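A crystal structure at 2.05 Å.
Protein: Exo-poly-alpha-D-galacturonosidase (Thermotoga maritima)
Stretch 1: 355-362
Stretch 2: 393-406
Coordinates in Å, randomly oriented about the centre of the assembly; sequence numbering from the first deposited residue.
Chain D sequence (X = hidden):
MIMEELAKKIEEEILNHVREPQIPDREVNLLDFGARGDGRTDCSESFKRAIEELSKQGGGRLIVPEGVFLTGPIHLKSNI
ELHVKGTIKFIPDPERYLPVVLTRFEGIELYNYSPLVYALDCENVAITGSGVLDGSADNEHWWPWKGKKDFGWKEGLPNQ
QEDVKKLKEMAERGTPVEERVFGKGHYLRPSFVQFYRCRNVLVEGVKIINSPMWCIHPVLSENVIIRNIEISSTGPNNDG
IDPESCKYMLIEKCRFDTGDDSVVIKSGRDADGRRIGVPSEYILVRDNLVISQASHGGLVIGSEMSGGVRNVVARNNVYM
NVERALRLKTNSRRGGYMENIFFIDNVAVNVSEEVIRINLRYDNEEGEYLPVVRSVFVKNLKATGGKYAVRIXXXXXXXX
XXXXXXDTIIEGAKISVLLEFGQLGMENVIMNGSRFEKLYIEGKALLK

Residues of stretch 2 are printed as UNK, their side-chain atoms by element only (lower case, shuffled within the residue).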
ATOM      1  N   VAL D 355       8.963 -11.589  13.982  1.00 20.83           N
ATOM      2  CA  VAL D 355       7.610 -12.113  14.015  1.00 20.50           C
ATOM      3  C   VAL D 355       7.634 -13.599  13.661  1.00 21.11           C
ATOM      4  O   VAL D 355       7.047 -14.425  14.361  1.00 21.32           O
ATOM      5  CB  VAL D 355       6.651 -11.341  13.069  1.00 20.90           C
ATOM      6  CG1 VAL D 355       5.249 -11.956  13.116  1.00 19.44           C
ATOM      7  CG2 VAL D 355       6.601  -9.854  13.422  1.00 18.28           C
ATOM      8  N   ILE D 356       8.330 -13.923  12.572  1.00 21.57           N
ATOM      9  CA  ILE D 356       8.515 -15.298  12.110  1.00 21.91           C
ATOM     10  C   ILE D 356      10.021 -15.566  11.974  1.00 22.26           C
ATOM     11  O   ILE D 356      10.722 -14.866  11.245  1.00 22.16           O
ATOM     12  CB  ILE D 356       7.792 -15.548  10.762  1.00 21.99           C
ATOM     13  CG1 ILE D 356       6.270 -15.389  10.927  1.00 22.41           C
ATOM     14  CG2 ILE D 356       8.127 -16.931  10.210  1.00 22.15           C
ATOM     15  CD1 ILE D 356       5.540 -15.104   9.610  1.00 23.54           C
ATOM     16  N   ARG D 357      10.502 -16.578  12.694  1.00 22.48           N
ATOM     17  CA  ARG D 357      11.908 -16.917  12.714  1.00 23.04           C
ATOM     18  C   ARG D 357      12.120 -18.395  12.417  1.00 22.80           C
ATOM     19  O   ARG D 357      11.570 -19.255  13.103  1.00 23.00           O
ATOM     20  CB  ARG D 357      12.527 -16.580  14.082  1.00 22.84           C
ATOM     21  CG  ARG D 357      14.013 -16.932  14.198  1.00 24.66           C
ATOM     22  CD  ARG D 357      14.852 -15.856  13.554  1.00 26.67           C
ATOM     23  NE  ARG D 357      16.283 -16.155  13.508  1.00 28.41           N
ATOM     24  CZ  ARG D 357      17.150 -15.939  14.495  1.00 29.96           C
ATOM     25  NH1 ARG D 357      18.429 -16.239  14.315  1.00 31.16           N
ATOM     26  NH2 ARG D 357      16.756 -15.442  15.658  1.00 31.34           N
ATOM     27  N   ILE D 358      12.921 -18.684  11.399  1.00 22.57           N
ATOM     28  CA  ILE D 358      13.366 -20.055  11.149  1.00 22.84           C
ATOM     29  C   ILE D 358      14.880 -20.038  11.047  1.00 23.04           C
ATOM     30  O   ILE D 358      15.449 -19.343  10.196  1.00 23.15           O
ATOM     31  CB  ILE D 358      12.727 -20.683   9.888  1.00 22.89           C
ATOM     32  CG1 ILE D 358      11.198 -20.597   9.969  1.00 22.61           C
ATOM     33  CG2 ILE D 358      13.185 -22.152   9.723  1.00 22.54           C
ATOM     34  CD1 ILE D 358      10.476 -21.133   8.741  1.00 22.62           C
ATOM     35  N   ASN D 359      15.524 -20.776  11.945  1.00 22.96           N
ATOM     36  CA  ASN D 359      16.980 -20.737  12.090  1.00 22.95           C
ATOM     37  C   ASN D 359      17.589 -22.138  12.117  1.00 22.84           C
ATOM     38  O   ASN D 359      17.266 -22.950  13.007  1.00 22.04           O
ATOM     39  CB  ASN D 359      17.352 -19.966  13.364  1.00 23.10           C
ATOM     40  CG  ASN D 359      18.852 -19.772  13.522  1.00 24.52           C
ATOM     41  OD1 ASN D 359      19.627 -19.968  12.578  1.00 25.61           O
ATOM     42  ND2 ASN D 359      19.270 -19.386  14.724  1.00 25.30           N
ATOM     43  N   LEU D 360      18.455 -22.425  11.143  1.00 22.38           N
ATOM     44  CA  LEU D 360      19.127 -23.725  11.097  1.00 22.76           C
ATOM     45  C   LEU D 360      20.576 -23.636  11.571  1.00 23.24           C
ATOM     46  O   LEU D 360      21.365 -24.555  11.341  1.00 23.16           O
ATOM     47  CB  LEU D 360      19.040 -24.363   9.704  1.00 22.40           C
ATOM     48  CG  LEU D 360      17.791 -25.171   9.352  1.00 21.99           C
ATOM     49  CD1 LEU D 360      16.530 -24.304   9.290  1.00 19.70           C
ATOM     50  CD2 LEU D 360      18.009 -25.917   8.036  1.00 20.85           C
ATOM     51  N   ARG D 361      20.906 -22.536  12.249  1.00 24.17           N
ATOM     52  CA  ARG D 361      22.250 -22.304  12.785  1.00 25.29           C
ATOM     53  C   ARG D 361      22.231 -22.079  14.297  1.00 25.43           C
ATOM     54  O   ARG D 361      23.051 -21.329  14.825  1.00 25.33           O
ATOM     55  CB  ARG D 361      22.898 -21.095  12.111  1.00 25.53           C
ATOM     56  CG  ARG D 361      23.170 -21.267  10.640  1.00 27.71           C
ATOM     57  CD  ARG D 361      23.238 -19.916   9.977  1.00 32.13           C
ATOM     58  NE  ARG D 361      22.741 -19.975   8.606  1.00 35.48           N
ATOM     59  CZ  ARG D 361      22.678 -18.935   7.781  1.00 36.25           C
ATOM     60  NH1 ARG D 361      23.080 -17.733   8.185  1.00 37.16           N
ATOM     61  NH2 ARG D 361      22.214 -19.101   6.546  1.00 35.70           N
ATOM     62  N   TYR D 362      21.299 -22.730  14.981  1.00 25.92           N
ATOM     63  CA  TYR D 362      21.131 -22.586  16.423  1.00 26.63           C
ATOM     64  C   TYR D 362      22.415 -22.864  17.215  1.00 26.88           C
ATOM     65  O   TYR D 362      23.063 -23.895  17.008  1.00 26.75           O
ATOM     66  CB  TYR D 362      20.015 -23.504  16.910  1.00 26.61           C
ATOM     67  CG  TYR D 362      19.677 -23.296  18.356  1.00 27.45           C
ATOM     68  CD1 TYR D 362      18.936 -22.184  18.761  1.00 27.85           C
ATOM     69  CD2 TYR D 362      20.108 -24.197  19.328  1.00 27.97           C
ATOM     70  CE1 TYR D 362      18.631 -21.976  20.090  1.00 28.65           C
ATOM     71  CE2 TYR D 362      19.797 -23.999  20.667  1.00 28.73           C
ATOM     72  CZ  TYR D 362      19.055 -22.889  21.035  1.00 28.17           C
ATOM     73  OH  TYR D 362      18.738 -22.681  22.352  1.00 30.35           O
ATOM     74  N   UNK D 393      16.648 -18.621   7.792  1.00 21.74           N
ATOM     75  CA  UNK D 393      18.029 -18.962   7.469  1.00 22.52           C
ATOM     76  C   UNK D 393      18.288 -20.470   7.474  1.00 21.96           C
ATOM     77  O   UNK D 393      18.283 -21.129   8.531  1.00 22.01           O
ATOM     78  o   UNK D 393      19.024 -15.765  10.331  1.00 28.17           O
ATOM     79  c   UNK D 393      19.599 -15.856   9.222  1.00 28.23           C
ATOM     80  o   UNK D 393      20.677 -15.271   8.962  1.00 29.96           O
ATOM     81  c   UNK D 393      18.968 -16.698   8.122  1.00 25.51           C
ATOM     82  c   UNK D 393      18.995 -18.202   8.388  1.00 22.41           C
ATOM     83  N   UNK D 394      18.483 -21.003   6.275  1.00 21.66           N
ATOM     84  CA  UNK D 394      18.848 -22.404   6.086  1.00 21.40           C
ATOM     85  C   UNK D 394      20.350 -22.574   5.928  1.00 21.52           C
ATOM     86  O   UNK D 394      21.131 -21.698   6.304  1.00 21.26           O
ATOM     87  N   UNK D 395      20.755 -23.709   5.375  1.00 21.72           N
ATOM     88  CA  UNK D 395      22.173 -23.980   5.103  1.00 21.99           C
ATOM     89  C   UNK D 395      22.391 -24.195   3.609  1.00 21.86           C
ATOM     90  O   UNK D 395      21.467 -24.583   2.901  1.00 21.65           O
ATOM     91  c   UNK D 395      23.180 -24.160   8.163  1.00 22.71           C
ATOM     92  c   UNK D 395      22.323 -25.179   7.414  1.00 22.00           C
ATOM     93  c   UNK D 395      22.448 -26.573   8.030  1.00 22.31           C
ATOM     94  c   UNK D 395      22.656 -25.193   5.913  1.00 22.01           C
ATOM     95  N   UNK D 396      23.608 -23.926   3.138  1.00 22.10           N
ATOM     96  CA  UNK D 396      23.980 -24.100   1.729  1.00 22.81           C
ATOM     97  C   UNK D 396      23.642 -25.501   1.173  1.00 22.42           C
ATOM     98  O   UNK D 396      23.172 -25.633   0.040  1.00 22.72           O
ATOM     99  o   UNK D 396      27.441 -23.000  -1.473  1.00 30.50           O
ATOM    100  c   UNK D 396      26.003 -24.011   0.134  1.00 26.10           C
ATOM    101  c   UNK D 396      25.470 -23.762   1.534  1.00 23.27           C
ATOM    102  o   UNK D 396      27.822 -22.503   0.644  1.00 31.45           O
ATOM    103  c   UNK D 396      27.173 -23.105  -0.253  1.00 30.12           C
ATOM    104  N   UNK D 397      23.870 -26.532   1.981  1.00 21.85           N
ATOM    105  CA  UNK D 397      23.504 -27.907   1.635  1.00 21.51           C
ATOM    106  C   UNK D 397      22.177 -28.393   2.265  1.00 21.38           C
ATOM    107  O   UNK D 397      21.913 -29.597   2.321  1.00 21.47           O
ATOM    108  c   UNK D 397      24.651 -28.852   2.025  1.00 21.51           C
ATOM    109  n   UNK D 397      25.908 -29.640   3.935  1.00 20.48           N
ATOM    110  o   UNK D 397      24.429 -27.979   4.268  1.00 21.14           O
ATOM    111  c   UNK D 397      24.990 -28.787   3.511  1.00 21.37           C
ATOM    112  N   UNK D 398      21.349 -27.463   2.735  1.00 20.96           N
ATOM    113  CA  UNK D 398      20.096 -27.806   3.409  1.00 20.96           C
ATOM    114  C   UNK D 398      19.173 -26.580   3.452  1.00 20.61           C
ATOM    115  O   UNK D 398      19.062 -25.903   4.470  1.00 20.78           O
ATOM    116  o   UNK D 398      18.111 -29.141   4.858  1.00 22.93           O
ATOM    117  c   UNK D 398      19.160 -28.930   5.510  1.00 22.15           C
ATOM    118  o   UNK D 398      19.252 -29.181   6.730  1.00 22.54           O
ATOM    119  c   UNK D 398      20.385 -28.346   4.824  1.00 20.94           C
ATOM    120  N   UNK D 399      18.537 -26.286   2.324  1.00 20.01           N
ATOM    121  CA  UNK D 399      17.582 -25.189   2.239  1.00 19.65           C
ATOM    122  C   UNK D 399      16.369 -25.428   3.133  1.00 19.47           C
ATOM    123  O   UNK D 399      15.921 -26.565   3.276  1.00 19.25           O
ATOM    124  c   UNK D 399      19.997 -23.352  -1.033  1.00 19.94           C
ATOM    125  c   UNK D 399      17.084 -25.040   0.802  1.00 19.39           C
ATOM    126  c   UNK D 399      19.325 -22.396  -1.776  1.00 19.40           C
ATOM    127  c   UNK D 399      17.881 -24.100  -0.084  1.00 19.43           C
ATOM    128  o   UNK D 399      20.026 -21.551  -2.596  1.00 21.31           O
ATOM    129  c   UNK D 399      17.955 -22.282  -1.696  1.00 19.73           C
ATOM    130  c   UNK D 399      17.236 -23.139  -0.853  1.00 18.86           C
ATOM    131  c   UNK D 399      19.271 -24.205  -0.193  1.00 19.35           C
ATOM    132  N   UNK D 400      15.847 -24.349   3.717  1.00 19.48           N
ATOM    133  CA  UNK D 400      14.491 -24.327   4.264  1.00 20.08           C
ATOM    134  C   UNK D 400      13.515 -24.373   3.068  1.00 20.82           C
ATOM    135  O   UNK D 400      13.636 -23.581   2.120  1.00 20.07           O
ATOM    136  c   UNK D 400      14.258 -23.063   5.127  1.00 20.21           C
ATOM    137  c   UNK D 400      12.854 -23.046   5.726  1.00 20.24           C
ATOM    138  c   UNK D 400      15.267 -22.994   6.260  1.00 20.17           C
ATOM    139  N   UNK D 401      12.585 -25.325   3.088  1.00 21.53           N
ATOM    140  CA  UNK D 401      11.725 -25.567   1.929  1.00 22.66           C
ATOM    141  C   UNK D 401      10.254 -25.366   2.244  1.00 23.28           C
ATOM    142  O   UNK D 401       9.812 -25.593   3.380  1.00 22.77           O
ATOM    143  c   UNK D 401      11.929 -26.989   1.387  1.00 22.68           C
ATOM    144  c   UNK D 401      13.320 -27.269   0.828  1.00 24.43           C
ATOM    145  n   UNK D 401      16.079 -28.900   1.303  1.00 30.70           N
ATOM    146  c   UNK D 401      14.996 -29.119   0.293  1.00 29.77           C
ATOM    147  c   UNK D 401      13.596 -28.770   0.822  1.00 27.84           C
ATOM    148  N   UNK D 402       9.500 -24.951   1.223  1.00 24.11           N
ATOM    149  CA  UNK D 402       8.032 -24.933   1.276  1.00 25.13           C
ATOM    150  C   UNK D 402       7.472 -24.140   2.466  1.00 24.61           C
ATOM    151  O   UNK D 402       6.673 -24.645   3.260  1.00 24.90           O
ATOM    152  c   UNK D 402       5.994 -26.453   0.998  1.00 29.26           C
ATOM    153  o   UNK D 402       5.342 -27.358   1.574  1.00 32.19           O
ATOM    154  o   UNK D 402       5.463 -25.624   0.215  1.00 32.68           O
ATOM    155  c   UNK D 402       7.492 -26.380   1.264  1.00 25.83           C
ATOM    156  N   UNK D 403       7.903 -22.890   2.586  1.00 24.22           N
ATOM    157  CA  UNK D 403       7.346 -21.985   3.573  1.00 23.50           C
ATOM    158  C   UNK D 403       6.333 -21.106   2.859  1.00 23.63           C
ATOM    159  O   UNK D 403       6.667 -20.453   1.860  1.00 23.56           O
ATOM    160  c   UNK D 403       9.307 -23.054   5.764  1.00 23.47           C
ATOM    161  c   UNK D 403       8.427 -21.098   4.270  1.00 23.53           C
ATOM    162  c   UNK D 403       7.804 -20.296   5.420  1.00 22.34           C
ATOM    163  c   UNK D 403       9.628 -21.931   4.747  1.00 23.57           C
ATOM    164  N   UNK D 404       5.102 -21.100   3.364  1.00 23.03           N
ATOM    165  CA  UNK D 404       4.020 -20.323   2.763  1.00 23.00           C
ATOM    166  C   UNK D 404       3.358 -19.412   3.792  1.00 22.88           C
ATOM    167  O   UNK D 404       2.934 -19.868   4.867  1.00 23.13           O
ATOM    168  c   UNK D 404       2.288 -19.791   0.141  1.00 22.64           C
ATOM    169  c   UNK D 404       1.811 -20.596   1.343  1.00 23.53           C
ATOM    170  c   UNK D 404       2.987 -21.244   2.092  1.00 22.90           C
ATOM    171  c   UNK D 404       0.772 -21.642   0.908  1.00 22.02           C
ATOM    172  N   UNK D 405       3.308 -18.122   3.463  1.00 22.62           N
ATOM    173  CA  UNK D 405       2.632 -17.111   4.266  1.00 22.00           C
ATOM    174  C   UNK D 405       1.522 -16.492   3.412  1.00 21.93           C
ATOM    175  O   UNK D 405       1.777 -15.990   2.315  1.00 21.45           O
ATOM    176  c   UNK D 405       5.929 -15.761   5.839  1.00 22.96           C
ATOM    177  c   UNK D 405       2.896 -14.990   5.622  1.00 22.22           C
ATOM    178  c   UNK D 405       4.767 -16.676   5.539  1.00 22.95           C
ATOM    179  c   UNK D 405       3.619 -16.025   4.761  1.00 22.16           C
ATOM    180  N   UNK D 406       0.284 -16.544   3.903  1.00 20.98           N
ATOM    181  CA  UNK D 406      -0.840 -16.060   3.115  1.00 20.94           C
ATOM    182  C   UNK D 406      -1.893 -15.343   3.945  1.00 20.55           C
ATOM    183  O   UNK D 406      -2.009 -15.572   5.158  1.00 19.95           O
ATOM    184  c   UNK D 406      -1.459 -17.203   2.316  1.00 20.77           C
ATOM    185  o   UNK D 406      -1.819 -18.253   3.187  1.00 23.22           O
TER
HETATM  186  O   HOH W   1      17.144 -17.131  11.339  1.00 28.87           O
HETATM  187  O   HOH W   2      20.169 -17.401  12.094  1.00 37.48           O

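Position 393 carries three carbons, the third bearing two oxygens, and its backbone pairs in parallel with stretch 1: its N donates to I358 O at 2.8 Å and its O accepts from L360 N at 2.9 Å. A three-carbon carboxylate is glutamate, E393. OE1 lies 3.5 Å from R361 NH1, a salt bridge of charge alone, since the oxygen sits well out of the guanidinium plane. OE2 meets R357 through water, each water accepting from the arginine and within hydrogen-bonding distance of the carboxylate.

Position 394 has no side-chain atoms: glycine, G394. An ideal CB here would lie 2.9 Å from the backbone N of position 400, a clash. Its O takes R361 NH2 at 2.8 Å and R361 NE at 3.3 Å, near the guanidinium plane.

Position 395 shows four carbons forked at the second, hence leucine, L395. Its CD2 packs 3.8 Å from R361 CG, and its CG lies 4.1 Å from L360 CB.

Position 396, three carbons ending in two oxygens, is E396; position 397, two carbons ending in one oxygen and one nitrogen, is N397. Neither touches stretch 1; they are the middle residues of a type I turn.

Position 398 has two carbons, the second with two oxygens: D398. It closes the turn, its N donating to L395 O and its O accepting from L395 N, both at 2.9 Å. L360 CD2 rests 3.7 Å from D398 O.

Position 399, one carbon and a six-carbon ring bearing an oxygen, is Y399, whose CA-to-CB bond points away. Position 400 has one carbon carrying two more, so V400; its CG2 meets L360 CD1 at 3.5 Å.

Position 401, four carbons in a row ending in nitrogen, is K401, and position 402, two carbons with two terminal oxygens, is D402; both are out of reach. Position 403 has four carbons, forked at the first, with one arm two carbons long: I403, its CD1 3.7 Å from I358 CD1. Position 404, four carbons forked at the second, is L404, out of reach. Position 405 has four carbons in the same fork as 403: I405, and its CD1 meets I356 CD1 at 3.8 Å. Position 406, one carbon and one oxygen, is S406, beyond contact.

The contact has two parts. At E393, backbone pairing with I358 and L360 sets the register, and at G394 the R361 side chain binds the carbonyl O through NE and NH2. Beyond the turn, V400, I403 and I405 supply apolar contacts to L360, I358 and I356, packing without further backbone pairing.

Stretch 2 (393-406) EGLENDYVKDILIS
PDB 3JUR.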